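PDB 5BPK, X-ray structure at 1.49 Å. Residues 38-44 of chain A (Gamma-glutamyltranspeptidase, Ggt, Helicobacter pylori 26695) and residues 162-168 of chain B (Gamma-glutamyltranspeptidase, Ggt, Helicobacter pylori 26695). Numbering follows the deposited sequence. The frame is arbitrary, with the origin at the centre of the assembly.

Chain A (38-44) GLALSSH
Chain B, residues 162-168: GDVNAIQ

How do the two backbones lie against each other? The chain A strand, which ends at Leu41(A), and the chain B strand, which begins at Ala166(B) and runs on past Gln168(B), have N-to-C directions that differ by 166°, so they run nearly antiparallel, with axes 7.9 Å apart at their closest. No backbone hydrogen bond joins them; side chains fill the gap. The CA atoms of Leu39(A) and Ile167(B) are 7.4 Å apart, and those of Leu41(A) and Asn165(B) 6.0 Å, so the spacing narrows toward the loop end of the chain A strand. With phi/psi of -137/145 at Leu39(A), -129/109 at Ala40(A), -121/128 at Leu41(A), -85/128 at Val164(B), -114/117 at Asn165(B), -137/152 at Ala166(B), -129/136 at Ile167(B) and -114/137 at Gln168(B), the CA-to-CB bonds alternate: those of Leu39(A), Leu41(A), Asn165(B) and Ile167(B) point toward the partner, those of Ala40(A), Val164(B), Ala166(B) and Gln168(B) away. Gly38(A), at 102/-163, and Gly162(B), at 97/172, have backbone angles at which a CB would be jammed against the carbonyl O of the residue before, so the backbone, not this contact, calls for glycine.

What packs in the apolar half? Leu39(A), Leu41(A) and Ile167(B) are all buried, and all take the mt rotamer: chi1/chi2 are -72°/172°, -61°/178° and -61°/165°. In Ile167(B) this extends the CG1-CD1 arm so that CD1 lies 3.9 Å from CB of Leu39(A) and 3.4 Å from its carbonyl O, while CG1 lies 4.0 Å from CD1 of Leu41(A). That same CD1 of Leu41(A) comes within 3.3 Å of the carbonyl O of Ala166(B), a close fit against backbone. Branched aliphatic chains suit this place because they fill the space between the strands without polar groups to satisfy.

Which polar atoms join the stretches beyond the strand? Ser43(A), at phi/psi -82/0, has its CB sideways to chain B, and chi1 of -70° (m) brings OG within reach of two side chains. OG donates to OD2 of Asp163(B) at 2.6 Å and accepts from ND2 of Asn165(B) at 3.0 Å, with an N-H...O angle of 156°. A hydroxyl can do both, which suits serine to a site between a carboxylate and an amide. Asn165(B) reaches it with chi1 -64° (m) and chi2 -59°, its CB also packing 3.7 Å from the carbonyl O of Leu41(A). Asp163(B), at phi/psi -158/82, extends with chi1 179° (t) and chi2 11°. A water donates to OG of Ser43(A) and to the backbone O of Asp163(B), both at 2.8 Å, adding a second link between these residues.

How is the chain A turn shaped behind this contact? Ser42(A), at phi/psi -135/176, points its CB away from chain B; with chi1 at 83° (p), its OG accepts a hydrogen bond from the backbone N of His44(A) at 3.2 Å, bracing the turn around Ser43(A). His44(A), at phi/psi -128/122 with chi1 -162° (t) and chi2 -65°, also has its CA-to-CB bond away from chain B; it is the N-cap of the helix that follows, its side chain capping a backbone N just past the stretch. The surface buried between the two stretches is 343 Å², both sides summed.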

# COMPACT_ATOMS: atom_id res chain seq x y z
N GLY A 38 -10.44 -16.23 -13.74
CA GLY A 38 -9.61 -15.68 -12.67
C GLY A 38 -10.40 -14.80 -11.71
O GLY A 38 -11.63 -14.89 -11.65
N LEU A 39 -9.69 -13.99 -10.94
CA LEU A 39 -10.30 -13.11 -9.94
C LEU A 39 -9.68 -11.73 -9.96
O LEU A 39 -8.47 -11.58 -10.18
CB LEU A 39 -10.18 -13.70 -8.53
CG LEU A 39 -11.04 -14.91 -8.20
CD1 LEU A 39 -10.68 -15.50 -6.84
CD2 LEU A 39 -12.51 -14.56 -8.26
N ALA A 40 -10.51 -10.73 -9.70
CA ALA A 40 -10.09 -9.35 -9.52
C ALA A 40 -10.71 -8.87 -8.21
O ALA A 40 -11.93 -8.69 -8.13
CB ALA A 40 -10.55 -8.50 -10.69
N LEU A 41 -9.89 -8.69 -7.18
CA LEU A 41 -10.39 -8.39 -5.84
C LEU A 41 -9.86 -7.07 -5.30
O LEU A 41 -8.65 -6.83 -5.29
CB LEU A 41 -10.01 -9.51 -4.87
CG LEU A 41 -10.53 -10.92 -5.12
CD1 LEU A 41 -9.97 -11.85 -4.07
CD2 LEU A 41 -12.04 -10.92 -5.11
N SER A 42 -10.79 -6.23 -4.85
CA SER A 42 -10.49 -4.94 -4.25
C SER A 42 -11.34 -4.77 -2.99
O SER A 42 -12.19 -5.60 -2.69
CB SER A 42 -10.79 -3.81 -5.24
OG SER A 42 -12.17 -3.46 -5.23
N SER A 43 -11.11 -3.66 -2.29
CA SER A 43 -11.86 -3.34 -1.08
C SER A 43 -13.23 -2.70 -1.34
O SER A 43 -13.91 -2.36 -0.38
CB SER A 43 -11.02 -2.42 -0.19
OG SER A 43 -9.92 -3.13 0.36
N HIS A 44 -13.62 -2.50 -2.59
CA HIS A 44 -14.97 -1.98 -2.88
C HIS A 44 -15.66 -2.88 -3.90
O HIS A 44 -15.16 -3.07 -5.00
CB HIS A 44 -14.95 -0.54 -3.38
CG HIS A 44 -16.29 0.14 -3.26
ND1 HIS A 44 -17.39 -0.27 -3.97
CD2 HIS A 44 -16.70 1.17 -2.48
CE1 HIS A 44 -18.43 0.48 -3.65
NE2 HIS A 44 -18.04 1.37 -2.75
N GLY B 162 -4.81 -3.72 8.89
CA GLY B 162 -4.74 -4.14 7.50
C GLY B 162 -6.07 -4.34 6.81
O GLY B 162 -7.13 -4.34 7.44
N ASP B 163 -5.98 -4.57 5.51
CA ASP B 163 -7.15 -4.87 4.68
C ASP B 163 -6.64 -5.60 3.43
O ASP B 163 -6.39 -5.02 2.39
CB ASP B 163 -7.92 -3.60 4.33
CG ASP B 163 -9.14 -3.87 3.45
OD1 ASP B 163 -9.50 -5.05 3.27
OD2 ASP B 163 -9.71 -2.90 2.93
N VAL B 164 -6.43 -6.90 3.60
CA VAL B 164 -5.83 -7.74 2.59
C VAL B 164 -6.86 -8.24 1.59
O VAL B 164 -7.90 -8.77 1.96
CB VAL B 164 -5.15 -8.95 3.24
CG1 VAL B 164 -4.57 -9.90 2.16
CG2 VAL B 164 -4.06 -8.51 4.23
N ASN B 165 -6.56 -8.04 0.31
CA ASN B 165 -7.27 -8.68 -0.77
C ASN B 165 -6.26 -9.60 -1.44
O ASN B 165 -5.23 -9.14 -1.93
CB ASN B 165 -7.84 -7.63 -1.72
CG ASN B 165 -8.87 -6.78 -1.04
OD1 ASN B 165 -9.88 -7.30 -0.55
ND2 ASN B 165 -8.62 -5.47 -0.97
N ALA B 166 -6.54 -10.89 -1.39
CA ALA B 166 -5.57 -11.89 -1.78
C ALA B 166 -6.18 -13.00 -2.64
O ALA B 166 -7.38 -13.31 -2.53
CB ALA B 166 -4.90 -12.47 -0.54
N ILE B 167 -5.34 -13.59 -3.49
CA ILE B 167 -5.72 -14.69 -4.37
C ILE B 167 -4.72 -15.82 -4.21
O ILE B 167 -3.51 -15.57 -4.11
CB ILE B 167 -5.75 -14.27 -5.86
CG1 ILE B 167 -6.77 -13.16 -6.10
CG2 ILE B 167 -6.03 -15.46 -6.76
CD1 ILE B 167 -6.61 -12.44 -7.46
N GLN B 168 -5.24 -17.05 -4.13
CA GLN B 168 -4.43 -18.24 -4.23
C GLN B 168 -4.82 -18.99 -5.51
O GLN B 168 -6.01 -19.15 -5.81
CB GLN B 168 -4.59 -19.13 -3.00
CG GLN B 168 -3.74 -20.39 -3.01
CD GLN B 168 -3.98 -21.28 -1.80
OE1 GLN B 168 -5.12 -21.60 -1.48
NE2 GLN B 168 -2.90 -21.70 -1.16
O HOH W 1 -7.11 -2.85 0.72